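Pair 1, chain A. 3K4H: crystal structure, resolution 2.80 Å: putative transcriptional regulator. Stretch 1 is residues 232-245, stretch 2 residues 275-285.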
# COMPACT_ATOMS: atom_id res chain seq x y z
N LEU A 232 -22.26 -4.58 14.77
CA LEU A 232 -22.51 -5.69 15.68
C LEU A 232 -21.30 -5.99 16.57
O LEU A 232 -21.45 -6.44 17.70
CB LEU A 232 -22.90 -6.95 14.90
CG LEU A 232 -24.27 -7.01 14.22
CD1 LEU A 232 -24.24 -7.86 12.92
CD2 LEU A 232 -25.32 -7.51 15.20
N SER A 233 -20.11 -5.72 16.06
CA SER A 233 -18.91 -5.96 16.83
C SER A 233 -18.83 -5.06 18.07
O SER A 233 -18.19 -5.43 19.04
CB SER A 233 -17.65 -5.82 15.97
OG SER A 233 -17.36 -4.45 15.71
N GLU A 234 -19.48 -3.90 18.03
CA GLU A 234 -19.41 -2.91 19.12
C GLU A 234 -20.17 -3.36 20.36
O GLU A 234 -19.85 -2.98 21.49
CB GLU A 234 -19.96 -1.56 18.65
CG GLU A 234 -18.97 -0.76 17.83
CD GLU A 234 -19.58 0.46 17.15
OE1 GLU A 234 -19.98 1.41 17.86
OE2 GLU A 234 -19.65 0.47 15.89
N ILE A 235 -21.15 -4.22 20.12
CA ILE A 235 -22.18 -4.55 21.08
C ILE A 235 -22.16 -6.04 21.46
O ILE A 235 -22.99 -6.50 22.27
CB ILE A 235 -23.54 -4.09 20.50
CG1 ILE A 235 -24.30 -3.23 21.51
CG2 ILE A 235 -24.31 -5.20 19.75
CD1 ILE A 235 -23.94 -1.75 21.39
N ALA A 236 -21.20 -6.75 20.92
CA ALA A 236 -21.04 -8.13 21.19
C ALA A 236 -20.61 -8.19 22.58
O ALA A 236 -20.06 -7.26 23.08
CB ALA A 236 -20.00 -8.66 20.34
N SER A 237 -20.84 -9.29 23.24
CA SER A 237 -20.34 -9.36 24.57
C SER A 237 -19.30 -10.41 24.60
O SER A 237 -19.60 -11.56 24.40
CB SER A 237 -21.47 -9.78 25.48
OG SER A 237 -21.63 -11.16 25.40
N PRO A 238 -18.11 -10.05 25.01
CA PRO A 238 -17.65 -8.69 25.18
C PRO A 238 -17.41 -8.10 23.87
O PRO A 238 -17.23 -8.81 22.96
CB PRO A 238 -16.34 -8.88 25.86
CG PRO A 238 -15.90 -10.07 25.42
CD PRO A 238 -17.01 -10.97 25.24
N PRO A 239 -17.37 -6.81 23.76
CA PRO A 239 -17.15 -6.20 22.47
C PRO A 239 -15.87 -6.64 21.82
O PRO A 239 -14.86 -6.73 22.43
CB PRO A 239 -17.04 -4.74 22.83
CG PRO A 239 -17.86 -4.61 23.97
CD PRO A 239 -17.66 -5.80 24.77
N LEU A 240 -15.94 -6.90 20.53
CA LEU A 240 -14.84 -7.43 19.74
C LEU A 240 -13.76 -6.52 19.28
O LEU A 240 -14.03 -5.54 18.68
CB LEU A 240 -15.44 -7.89 18.45
CG LEU A 240 -15.53 -9.31 18.01
CD1 LEU A 240 -15.99 -9.20 16.64
CD2 LEU A 240 -14.24 -9.90 18.01
N SER A 241 -12.52 -6.89 19.49
CA SER A 241 -11.44 -6.17 18.90
C SER A 241 -11.50 -6.43 17.45
O SER A 241 -11.68 -7.52 17.04
CB SER A 241 -10.17 -6.71 19.43
OG SER A 241 -10.22 -6.65 20.80
N THR A 242 -11.32 -5.42 16.65
CA THR A 242 -11.58 -5.59 15.26
C THR A 242 -10.80 -4.59 14.50
O THR A 242 -10.44 -3.61 15.03
CB THR A 242 -13.01 -5.33 15.08
OG1 THR A 242 -13.46 -5.93 13.89
CG2 THR A 242 -13.21 -3.96 14.99
N VAL A 243 -10.56 -4.78 13.24
CA VAL A 243 -9.82 -3.76 12.58
C VAL A 243 -10.76 -2.97 11.75
O VAL A 243 -11.41 -3.52 10.93
CB VAL A 243 -8.88 -4.36 11.59
CG1 VAL A 243 -8.23 -3.34 10.81
CG2 VAL A 243 -7.88 -5.18 12.24
N ASP A 244 -10.80 -1.67 11.95
CA ASP A 244 -11.65 -0.80 11.18
C ASP A 244 -10.90 -0.57 9.96
O ASP A 244 -9.76 -0.30 9.97
CB ASP A 244 -11.95 0.51 11.86
CG ASP A 244 -12.99 1.28 11.15
OD1 ASP A 244 -12.90 1.40 9.93
OD2 ASP A 244 -13.92 1.75 11.78
N VAL A 245 -11.58 -0.69 8.88
CA VAL A 245 -11.02 -0.87 7.57
C VAL A 245 -11.68 0.20 6.68
O VAL A 245 -11.46 0.26 5.48
CB VAL A 245 -11.31 -2.33 7.17
CG1 VAL A 245 -12.44 -2.44 6.15
CG2 VAL A 245 -10.07 -3.03 6.74
N PRO A 275 -6.72 4.01 4.85
CA PRO A 275 -6.19 3.58 6.14
C PRO A 275 -7.12 2.66 6.91
O PRO A 275 -8.35 2.79 6.85
CB PRO A 275 -6.06 4.87 6.92
CG PRO A 275 -6.08 5.96 5.91
CD PRO A 275 -7.03 5.44 4.87
N HIS A 276 -6.49 1.76 7.65
CA HIS A 276 -7.16 0.88 8.58
C HIS A 276 -6.75 1.26 10.00
O HIS A 276 -5.80 2.00 10.18
CB HIS A 276 -6.75 -0.56 8.29
CG HIS A 276 -5.30 -0.83 8.54
ND1 HIS A 276 -4.33 -0.60 7.58
CD2 HIS A 276 -4.65 -1.29 9.63
CE1 HIS A 276 -3.15 -0.93 8.06
NE2 HIS A 276 -3.31 -1.36 9.31
N LYS A 277 -7.47 0.76 11.00
CA LYS A 277 -7.16 1.03 12.41
C LYS A 277 -7.52 -0.19 13.25
O LYS A 277 -8.65 -0.66 13.22
CB LYS A 277 -7.98 2.20 12.90
CG LYS A 277 -7.24 3.08 13.85
CD LYS A 277 -8.22 3.75 14.80
CE LYS A 277 -7.51 4.78 15.69
NZ LYS A 277 -7.79 6.10 15.06
N LEU A 278 -6.58 -0.68 14.02
CA LEU A 278 -6.87 -1.76 14.93
C LEU A 278 -7.55 -1.22 16.20
O LEU A 278 -6.94 -0.46 16.96
CB LEU A 278 -5.58 -2.46 15.27
CG LEU A 278 -5.61 -3.49 16.38
CD1 LEU A 278 -6.56 -4.66 16.07
CD2 LEU A 278 -4.20 -3.94 16.48
N LEU A 279 -8.80 -1.58 16.43
CA LEU A 279 -9.46 -1.13 17.62
C LEU A 279 -9.43 -2.21 18.60
O LEU A 279 -10.06 -3.19 18.40
CB LEU A 279 -10.91 -0.93 17.36
CG LEU A 279 -11.24 -0.09 16.19
CD1 LEU A 279 -12.66 -0.07 16.06
CD2 LEU A 279 -10.75 1.23 16.48
N LYS A 280 -8.75 -2.02 19.71
CA LYS A 280 -8.73 -3.05 20.68
C LYS A 280 -9.83 -2.80 21.61
O LYS A 280 -9.87 -1.80 22.26
CB LYS A 280 -7.43 -3.01 21.41
CG LYS A 280 -6.40 -2.29 20.67
CD LYS A 280 -5.05 -2.80 20.97
CE LYS A 280 -4.07 -2.01 20.21
NZ LYS A 280 -2.73 -2.47 20.40
N ARG A 281 -10.80 -3.69 21.64
CA ARG A 281 -11.86 -3.52 22.55
C ARG A 281 -11.68 -4.47 23.69
O ARG A 281 -10.78 -4.34 24.45
CB ARG A 281 -13.20 -3.73 21.85
CG ARG A 281 -13.36 -2.98 20.55
CD ARG A 281 -14.76 -2.46 20.30
NE ARG A 281 -15.26 -2.70 18.96
CZ ARG A 281 -15.62 -1.76 18.12
NH1 ARG A 281 -16.06 -2.07 16.94
NH2 ARG A 281 -15.56 -0.51 18.46
N GLN A 282 -12.58 -5.41 23.83
CA GLN A 282 -12.51 -6.38 24.90
C GLN A 282 -12.19 -7.85 24.73
O GLN A 282 -12.38 -8.59 25.62
CB GLN A 282 -13.67 -6.14 25.80
CG GLN A 282 -13.46 -4.84 26.45
CD GLN A 282 -14.67 -4.04 26.56
OE1 GLN A 282 -15.57 -4.40 27.27
NE2 GLN A 282 -14.70 -2.91 25.89
N THR A 283 -11.74 -8.29 23.58
CA THR A 283 -11.57 -9.70 23.36
C THR A 283 -10.18 -10.17 23.41
O THR A 283 -9.90 -11.23 22.99
CB THR A 283 -12.14 -10.13 22.06
OG1 THR A 283 -11.85 -9.15 21.08
CG2 THR A 283 -13.57 -10.22 22.17
N CYS A 284 -9.29 -9.36 23.92
CA CYS A 284 -7.91 -9.76 24.03
C CYS A 284 -7.31 -9.62 25.41
O CYS A 284 -7.53 -8.66 26.08
CB CYS A 284 -7.10 -8.98 23.03
SG CYS A 284 -7.38 -9.58 21.48
N GLU A 285 -6.54 -10.61 25.82
CA GLU A 285 -5.89 -10.61 27.12
C GLU A 285 -4.46 -11.03 27.02
O GLU A 285 -4.06 -11.61 26.06
CB GLU A 285 -6.58 -11.56 28.05
CG GLU A 285 -6.80 -11.01 29.37
CD GLU A 285 -7.72 -11.84 30.17
OE1 GLU A 285 -8.76 -11.34 30.60
OE2 GLU A 285 -7.40 -13.00 30.38

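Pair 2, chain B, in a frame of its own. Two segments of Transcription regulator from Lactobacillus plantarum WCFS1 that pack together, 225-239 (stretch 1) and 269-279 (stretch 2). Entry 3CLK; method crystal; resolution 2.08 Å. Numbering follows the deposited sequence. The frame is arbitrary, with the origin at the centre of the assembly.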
# COMPACT_ATOMS: atom_id res chain seq x y z
N MSE B 225 4.55 3.85 5.51
CA MSE B 225 4.52 2.82 6.55
C MSE B 225 5.45 3.14 7.74
O MSE B 225 5.22 2.65 8.84
CB MSE B 225 4.89 1.46 5.97
CG MSE B 225 3.89 0.92 4.96
SE MSE B 225 2.12 0.65 5.70
CE MSE B 225 1.66 -0.96 4.75
N CYS B 226 6.48 3.96 7.51
CA CYS B 226 7.41 4.31 8.59
C CYS B 226 6.83 5.32 9.59
O CYS B 226 7.31 5.42 10.72
CB CYS B 226 8.71 4.89 8.03
SG CYS B 226 9.76 3.70 7.18
N LYS B 227 5.81 6.06 9.16
CA LYS B 227 5.19 7.07 10.01
C LYS B 227 3.92 6.60 10.72
O LYS B 227 3.28 7.39 11.41
CB LYS B 227 4.88 8.32 9.18
CG LYS B 227 6.08 9.24 8.97
CD LYS B 227 6.28 10.17 10.17
CE LYS B 227 7.68 10.78 10.21
NZ LYS B 227 8.09 11.45 8.94
N ILE B 228 3.58 5.32 10.58
CA ILE B 228 2.37 4.81 11.22
C ILE B 228 2.62 3.86 12.39
O ILE B 228 1.68 3.48 13.09
CB ILE B 228 1.46 4.08 10.20
CG1 ILE B 228 2.13 2.78 9.75
CG2 ILE B 228 1.17 4.99 9.02
CD1 ILE B 228 1.24 1.90 8.89
N THR B 229 3.86 3.46 12.59
CA THR B 229 4.17 2.57 13.71
C THR B 229 4.62 3.39 14.90
O THR B 229 5.00 4.55 14.76
CB THR B 229 5.28 1.57 13.36
OG1 THR B 229 6.47 2.28 12.98
CG2 THR B 229 4.85 0.68 12.21
N ARG B 230 4.58 2.79 16.08
CA ARG B 230 5.02 3.45 17.30
C ARG B 230 6.09 2.58 17.95
O ARG B 230 5.79 1.48 18.42
CB ARG B 230 3.85 3.63 18.28
CG ARG B 230 2.77 4.58 17.81
CD ARG B 230 3.28 6.00 17.59
NE ARG B 230 3.52 6.26 16.17
CZ ARG B 230 3.24 7.41 15.56
NH1 ARG B 230 2.71 8.42 16.24
NH2 ARG B 230 3.46 7.54 14.27
N PRO B 231 7.34 3.05 17.98
CA PRO B 231 7.79 4.34 17.45
C PRO B 231 7.88 4.40 15.93
O PRO B 231 7.96 3.37 15.27
CB PRO B 231 9.16 4.51 18.10
CG PRO B 231 9.68 3.09 18.09
CD PRO B 231 8.47 2.29 18.55
N GLN B 232 7.88 5.62 15.39
CA GLN B 232 8.01 5.79 13.95
C GLN B 232 9.40 5.33 13.54
O GLN B 232 10.39 5.63 14.22
CB GLN B 232 7.76 7.25 13.56
CG GLN B 232 6.34 7.69 13.89
CD GLN B 232 5.91 8.94 13.15
OE1 GLN B 232 6.60 9.96 13.17
NE2 GLN B 232 4.76 8.86 12.49
N LEU B 233 9.48 4.61 12.43
CA LEU B 233 10.73 4.04 11.95
C LEU B 233 11.74 4.93 11.24
O LEU B 233 11.41 5.61 10.26
CB LEU B 233 10.42 2.85 11.03
CG LEU B 233 9.80 1.60 11.64
CD1 LEU B 233 9.12 0.78 10.54
CD2 LEU B 233 10.87 0.79 12.34
N THR B 234 12.97 4.92 11.74
CA THR B 234 14.04 5.67 11.12
C THR B 234 14.33 4.84 9.89
O THR B 234 14.26 3.60 9.93
CB THR B 234 15.29 5.73 12.01
OG1 THR B 234 15.05 6.62 13.09
CG2 THR B 234 16.50 6.23 11.22
N SER B 235 14.66 5.49 8.78
CA SER B 235 14.88 4.73 7.57
C SER B 235 15.87 5.32 6.60
O SER B 235 16.28 6.48 6.73
CB SER B 235 13.55 4.56 6.84
OG SER B 235 13.07 5.82 6.40
N ILE B 236 16.25 4.49 5.64
CA ILE B 236 17.11 4.90 4.54
C ILE B 236 16.02 4.96 3.49
O ILE B 236 15.51 3.93 3.04
CB ILE B 236 18.15 3.83 4.19
CG1 ILE B 236 19.15 3.68 5.34
CG2 ILE B 236 18.89 4.21 2.90
CD1 ILE B 236 19.85 4.98 5.72
N SER B 237 15.64 6.18 3.13
CA SER B 237 14.56 6.38 2.18
C SER B 237 15.01 6.45 0.74
O SER B 237 16.02 7.08 0.42
CB SER B 237 13.80 7.66 2.54
OG SER B 237 13.41 7.60 3.90
N GLN B 238 14.28 5.76 -0.13
CA GLN B 238 14.58 5.74 -1.55
C GLN B 238 13.67 6.78 -2.18
O GLN B 238 12.54 6.97 -1.73
CB GLN B 238 14.26 4.37 -2.17
CG GLN B 238 15.01 3.20 -1.57
CD GLN B 238 14.90 1.95 -2.43
OE1 GLN B 238 15.34 1.94 -3.58
NE2 GLN B 238 14.32 0.89 -1.88
N ASP B 239 14.16 7.45 -3.21
CA ASP B 239 13.36 8.46 -3.88
C ASP B 239 12.59 7.81 -5.02
O ASP B 239 12.89 8.05 -6.19
CB ASP B 239 14.24 9.58 -4.42
CG ASP B 239 13.45 10.81 -4.80
OD1 ASP B 239 12.23 10.68 -5.06
OD2 ASP B 239 14.03 11.91 -4.85
N PRO B 269 20.15 8.82 -5.65
CA PRO B 269 20.63 8.89 -4.26
C PRO B 269 19.54 8.59 -3.23
O PRO B 269 18.35 8.84 -3.48
CB PRO B 269 21.15 10.32 -4.14
CG PRO B 269 21.54 10.67 -5.56
CD PRO B 269 20.40 10.09 -6.35
N VAL B 270 19.93 8.01 -2.10
CA VAL B 270 19.01 7.73 -1.01
C VAL B 270 19.43 8.62 0.15
O VAL B 270 20.56 9.11 0.19
CB VAL B 270 19.06 6.26 -0.53
CG1 VAL B 270 18.66 5.31 -1.65
CG2 VAL B 270 20.44 5.94 0.01
N ASN B 271 18.53 8.83 1.10
CA ASN B 271 18.84 9.68 2.24
C ASN B 271 18.23 9.16 3.53
O ASN B 271 17.07 8.78 3.57
CB ASN B 271 18.31 11.10 2.01
CG ASN B 271 18.85 11.71 0.74
OD1 ASN B 271 18.47 11.32 -0.36
ND2 ASN B 271 19.76 12.67 0.88
N PRO B 272 19.03 9.14 4.61
CA PRO B 272 18.49 8.66 5.88
C PRO B 272 17.52 9.67 6.47
O PRO B 272 17.75 10.89 6.41
CB PRO B 272 19.75 8.48 6.73
CG PRO B 272 20.67 9.53 6.20
CD PRO B 272 20.47 9.40 4.71
N VAL B 273 16.41 9.18 7.00
CA VAL B 273 15.40 10.02 7.63
C VAL B 273 15.26 9.55 9.07
O VAL B 273 14.72 8.47 9.33
CB VAL B 273 14.03 9.90 6.94
CG1 VAL B 273 12.99 10.68 7.73
CG2 VAL B 273 14.12 10.42 5.51
N ILE B 274 15.77 10.35 10.00
CA ILE B 274 15.73 10.00 11.41
C ILE B 274 14.34 10.18 12.00
O ILE B 274 13.75 11.25 11.90
CB ILE B 274 16.72 10.86 12.21
CG1 ILE B 274 18.09 10.85 11.52
CG2 ILE B 274 16.82 10.33 13.64
CD1 ILE B 274 18.69 9.46 11.34
N ARG B 275 13.80 9.12 12.60
CA ARG B 275 12.50 9.22 13.22
C ARG B 275 12.62 8.87 14.70
O ARG B 275 13.32 9.58 15.42
CB ARG B 275 11.47 8.35 12.50
CG ARG B 275 11.23 8.85 11.07
CD ARG B 275 9.94 8.36 10.44
NE ARG B 275 9.79 8.92 9.09
CZ ARG B 275 10.50 8.54 8.03
NH1 ARG B 275 11.42 7.59 8.15
NH2 ARG B 275 10.31 9.13 6.86
N LYS B 276 12.00 7.79 15.16
CA LYS B 276 12.10 7.49 16.59
C LYS B 276 12.46 6.05 16.96
O LYS B 276 12.32 5.66 18.12
CB LYS B 276 10.78 7.87 17.26
CG LYS B 276 10.50 9.37 17.22
CD LYS B 276 11.57 10.14 17.99
CE LYS B 276 11.35 11.64 17.89
NZ LYS B 276 10.00 12.02 18.38
N SER B 277 12.95 5.28 15.99
CA SER B 277 13.28 3.88 16.25
C SER B 277 14.75 3.57 16.49
O SER B 277 15.13 2.40 16.57
CB SER B 277 12.77 3.02 15.08
OG SER B 277 13.48 3.34 13.90
N THR B 278 15.59 4.61 16.59
CA THR B 278 17.02 4.42 16.83
C THR B 278 17.49 5.31 17.98
O THR B 278 16.94 6.38 18.21
CB THR B 278 17.90 4.76 15.59
OG1 THR B 278 17.68 6.13 15.19
CG2 THR B 278 17.56 3.85 14.42
N ALA B 279 18.51 4.86 18.70
CA ALA B 279 19.10 5.61 19.80
C ALA B 279 20.53 5.13 19.99
O ALA B 279 20.85 3.99 19.65
CB ALA B 279 18.30 5.40 21.08
O HOH W 1 16.80 6.70 -4.25

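The sharpest difference between the two pairs lies around an arginine found at the same position in both. In pair 1, A:Arg281 reaches back to the segment before the strand, where its NH1 donates a hydrogen bond to A:Ser233 OG (3.0 Å) and its NE donates one to A:Leu240 O (3.1 Å). In pair 2, the matching B:Arg275 uses NH1 for both of its side-chain hydrogen bonds across the contact, to B:Leu233 O (2.9 Å) and B:Ser235 OG (3.0 Å). The serine partner has thus moved along the chain: A:Ser233 matches B:Cys226, whose CB lies over one face of the guanidinium, 3.8 Å from B:Arg275 NH1, while B:Ser235 matches A:Thr242, whose CG2 is 3.9 Å from A:Arg281 NH1. The neighbouring charge also changes sign. A:Glu234 lays its CG over the guanidinium, 3.3 Å from A:Arg281 NH1, but its OE2 stays 4.5 Å from that nitrogen, too far for a salt bridge. Its counterpart B:Lys227 brings NZ to 3.1 Å from B:Arg275 NE, two donors of like charge that cannot bond to each other.

Beneath these differences the backbones agree closely: 14 central residues superpose with an RMSD of 0.4 Å. In each pair two short strands run antiparallel, at 161° and 160°, and three bridges set the register. A:Thr242 with A:Leu279 and A:Asp244 with A:Lys277 are hydrogen-bonded pairs, equivalent to B:Ser235 with B:Val273 and B:Ser237 with B:Asn271. Between them sits a non-hydrogen-bonded pair, A:Val243 with A:Leu278 or B:Ile236 with B:Pro272. Proline suits that place, because its missing N-H costs no bond to the facing strand. Its compact ring is met by the longer isoleucine, with B:Ile236 CD1 3.6 Å from B:Pro272 CB; in pair 1 a shorter valine meets a longer leucine, A:Val243 CG2 to A:Leu278 CD1 at 4.1 Å. B:Ile236 CG2 also packs on B:Val270 CG2 at 3.7 Å, where pair 1 has A:His276.

On the other face, A:Asp244 CB lies 4.3 Å from A:Leu279 CD1, whereas the smaller B:Ser237 places OG 3.3 Å from B:Val273 CG2 and hydrogen-bonds through it to B:Ser235 OG (3.1 Å).

Just before the bridges, small hydroxyl residues fasten the loop. The backbone N of A:Ser241 donates to A:Thr283 OG1 (2.8 Å), and A:Ser241 OG accepts from the backbone N of A:Arg281 (3.1 Å). Pair 2 exchanges the residue types but keeps both bonds: B:Thr234 N to B:Ser277 OG at 2.7 Å, and B:Arg275 N to B:Thr234 OG1 at 2.8 Å. Serine and threonine serve equally because each carries its oxygen one bond from CB, close to the backbone.

A proline preceded by a cis peptide, A:Pro238 or B:Pro231, points toward the opposite loop in both pairs. Its CB lies 3.8 Å from the CB of A:Gln282 or B:Lys276, respectively, so a rigid ring packs against the base of a flexible polar side chain.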